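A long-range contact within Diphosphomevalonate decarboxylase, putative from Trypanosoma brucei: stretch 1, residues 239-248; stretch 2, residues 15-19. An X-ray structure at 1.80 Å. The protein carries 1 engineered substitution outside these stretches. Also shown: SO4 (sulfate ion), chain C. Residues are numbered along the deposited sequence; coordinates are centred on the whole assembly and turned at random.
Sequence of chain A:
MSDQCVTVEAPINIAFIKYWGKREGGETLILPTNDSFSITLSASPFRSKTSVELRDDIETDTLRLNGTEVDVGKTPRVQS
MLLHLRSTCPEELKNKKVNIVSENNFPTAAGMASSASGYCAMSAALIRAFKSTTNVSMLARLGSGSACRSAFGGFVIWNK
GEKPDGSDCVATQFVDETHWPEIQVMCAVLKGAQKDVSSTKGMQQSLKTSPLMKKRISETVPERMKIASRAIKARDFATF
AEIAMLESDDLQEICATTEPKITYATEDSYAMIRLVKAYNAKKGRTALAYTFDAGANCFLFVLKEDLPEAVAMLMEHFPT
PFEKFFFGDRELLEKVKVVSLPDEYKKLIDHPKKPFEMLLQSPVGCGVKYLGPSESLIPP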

# COMPACT_ATOMS: atom_id res chain seq x y z
N THR A 239 -17.72 -9.94 6.59
CA THR A 239 -18.16 -8.59 6.22
C THR A 239 -16.99 -7.79 5.71
O THR A 239 -17.08 -7.09 4.67
CB THR A 239 -18.86 -7.89 7.40
OG1 THR A 239 -20.02 -8.67 7.76
CG2 THR A 239 -19.29 -6.46 6.99
N PHE A 240 -15.87 -7.89 6.41
CA PHE A 240 -14.65 -7.20 5.98
C PHE A 240 -14.26 -7.63 4.55
O PHE A 240 -13.97 -6.80 3.65
CB PHE A 240 -13.51 -7.47 6.96
CG PHE A 240 -12.18 -6.96 6.47
CD1 PHE A 240 -11.87 -5.61 6.53
CD2 PHE A 240 -11.25 -7.84 5.88
CE1 PHE A 240 -10.68 -5.14 6.04
CE2 PHE A 240 -10.06 -7.33 5.35
CZ PHE A 240 -9.78 -5.99 5.46
N ALA A 241 -14.25 -8.94 4.35
CA ALA A 241 -13.87 -9.55 3.08
C ALA A 241 -14.78 -9.11 1.93
O ALA A 241 -14.31 -8.80 0.83
CB ALA A 241 -13.87 -11.07 3.20
N GLU A 242 -16.06 -9.10 2.21
CA GLU A 242 -17.05 -8.63 1.26
C GLU A 242 -16.86 -7.17 0.83
O GLU A 242 -16.91 -6.88 -0.39
CB GLU A 242 -18.48 -8.87 1.86
CG GLU A 242 -18.84 -10.32 1.94
CD GLU A 242 -19.89 -10.65 3.04
OE1 GLU A 242 -20.53 -9.70 3.56
OE2 GLU A 242 -20.09 -11.86 3.33
N ILE A 243 -16.61 -6.29 1.79
CA ILE A 243 -16.30 -4.87 1.49
C ILE A 243 -15.06 -4.80 0.63
O ILE A 243 -15.01 -4.06 -0.36
CB ILE A 243 -16.09 -4.02 2.79
CG1 ILE A 243 -17.40 -3.88 3.52
CG2 ILE A 243 -15.38 -2.65 2.49
CD1 ILE A 243 -18.45 -3.09 2.72
N ALA A 244 -14.01 -5.55 1.01
CA ALA A 244 -12.76 -5.44 0.24
C ALA A 244 -12.95 -5.85 -1.25
O ALA A 244 -12.40 -5.24 -2.18
CB ALA A 244 -11.68 -6.28 0.90
N MET A 245 -13.74 -6.91 -1.49
CA MET A 245 -13.96 -7.38 -2.85
C MET A 245 -14.89 -6.42 -3.60
O MET A 245 -14.72 -6.22 -4.79
CB MET A 245 -14.54 -8.79 -2.84
CG MET A 245 -13.46 -9.81 -2.42
SD MET A 245 -13.86 -11.52 -2.45
CE MET A 245 -14.89 -11.67 -1.00
N LEU A 246 -15.86 -5.84 -2.92
CA LEU A 246 -16.74 -4.84 -3.57
C LEU A 246 -15.95 -3.64 -3.99
O LEU A 246 -16.09 -3.14 -5.08
CB LEU A 246 -17.83 -4.38 -2.62
CG LEU A 246 -18.95 -5.37 -2.38
CD1 LEU A 246 -19.81 -4.90 -1.17
CD2 LEU A 246 -19.78 -5.51 -3.65
N GLU A 247 -15.04 -3.20 -3.14
CA GLU A 247 -14.22 -2.04 -3.43
C GLU A 247 -13.27 -2.30 -4.58
O GLU A 247 -13.09 -1.47 -5.48
CB GLU A 247 -13.43 -1.67 -2.17
CG GLU A 247 -14.20 -0.79 -1.20
CD GLU A 247 -14.35 0.62 -1.73
OE1 GLU A 247 -13.32 1.33 -1.87
OE2 GLU A 247 -15.50 1.02 -2.07
N SER A 248 -12.66 -3.48 -4.57
CA SER A 248 -11.77 -3.87 -5.65
C SER A 248 -12.50 -3.94 -6.96
O SER A 248 -12.03 -3.43 -7.98
CB SER A 248 -11.18 -5.23 -5.33
OG SER A 248 -10.27 -5.64 -6.34
S SO4 C . -0.54 10.12 -5.65
O1 SO4 C . -0.85 10.97 -6.78
O2 SO4 C . -1.03 8.78 -5.89
O3 SO4 C . 0.91 10.04 -5.46
O4 SO4 C . -1.19 10.64 -4.44
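Stretch 2, residues 15-19: AFIKY

What course does stretch 2 take over the helix? Residues 239-248 are helical throughout, and the short segment 15-19 lies against one side of them, turning a corner at Phe16. Past that corner the backbone is extended, with phi/psi of -110/114 at Ile17 and -77/140 at Lys18. The register runs in the same sense on both stretches: Phe16 CA is 4.9 Å from Ala244 CA, and Ile17 CA is 6.0 Å from Glu247 CA.

Why can the backbones come so close at Phe16? The helix offers only a methyl at Ala244, whose CB touches Phe16 CB at 4.0 Å. The small Ala244 leaves a low place on the helix between the larger Phe240 and Glu247, and Phe16 sits there. More of Phe16, with chi1 at 52° (p), is covered by the opposing stretch than of any other residue in the contact. One turn earlier, Phe240 directs its ring edge toward one face of the Phe16 ring, the planes at 68° and the centroids 4.8 Å apart; Phe240 CE1 approaches Phe16 CD1 to 3.7 Å.

What fits beside the corner? Ile243 points toward stretch 2, and its CG2 meets Ile17 CG1 at 4.0 Å. Glu247, one turn farther along, brings its CB to 3.0 Å from Phe16 O, a tight approach of the side chain to the carbonyl at the corner. Lys18 reaches the next residue, its CE lying 4.4 Å from Ser248 CA.

How are polar groups accommodated in this buried contact? Glu247 folds its side chain so that OE1 accepts a hydrogen bond from Lys18 N at 2.8 Å, nearly straight at 165°. A water bridges the backbones, donating to Phe16 O at 2.7 Å and to Ala244 O at 2.6 Å. Lys18 also ties its own segment together, with NZ donating to Ala15 O at 2.8 Å.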

# COMPACT_ATOMS: atom_id res chain seq x y z
N ALA A 15 -4.73 -0.64 0.60
CA ALA A 15 -6.05 -0.07 0.80
C ALA A 15 -7.12 -1.11 0.48
O ALA A 15 -7.09 -1.69 -0.61
CB ALA A 15 -6.30 1.12 -0.08
N PHE A 16 -8.05 -1.32 1.41
CA PHE A 16 -9.26 -2.11 1.08
C PHE A 16 -10.45 -1.21 0.74
O PHE A 16 -11.38 -1.68 0.07
CB PHE A 16 -9.57 -3.13 2.15
CG PHE A 16 -9.64 -2.56 3.51
CD1 PHE A 16 -10.82 -2.07 3.97
CD2 PHE A 16 -8.52 -2.50 4.33
CE1 PHE A 16 -10.93 -1.49 5.21
CE2 PHE A 16 -8.64 -1.90 5.60
CZ PHE A 16 -9.85 -1.43 6.03
N ILE A 17 -10.45 0.04 1.24
CA ILE A 17 -11.33 1.10 0.79
C ILE A 17 -10.44 2.07 0.04
O ILE A 17 -9.48 2.64 0.58
CB ILE A 17 -12.19 1.74 1.90
CG1 ILE A 17 -13.19 0.67 2.41
CG2 ILE A 17 -12.92 3.01 1.32
CD1 ILE A 17 -13.87 1.09 3.69
N LYS A 18 -10.69 2.15 -1.24
CA LYS A 18 -9.74 2.76 -2.16
C LYS A 18 -9.61 4.28 -2.22
O LYS A 18 -10.60 5.00 -2.23
CB LYS A 18 -10.03 2.26 -3.55
CG LYS A 18 -10.09 0.72 -3.67
CD LYS A 18 -8.73 0.12 -3.39
CE LYS A 18 -8.67 -1.37 -3.67
NZ LYS A 18 -7.27 -1.96 -3.41
N TYR A 19 -8.36 4.74 -2.34
CA TYR A 19 -8.04 6.09 -2.73
C TYR A 19 -8.01 6.12 -4.27
O TYR A 19 -7.22 5.44 -4.88
CB TYR A 19 -6.68 6.46 -2.16
CG TYR A 19 -5.93 7.64 -2.78
CD1 TYR A 19 -6.58 8.85 -3.01
CD2 TYR A 19 -4.57 7.55 -3.08
CE1 TYR A 19 -5.89 9.92 -3.57
CE2 TYR A 19 -3.87 8.61 -3.61
CZ TYR A 19 -4.53 9.77 -3.88
OH TYR A 19 -3.83 10.82 -4.38
O HOH W 1 -10.49 -3.56 -1.68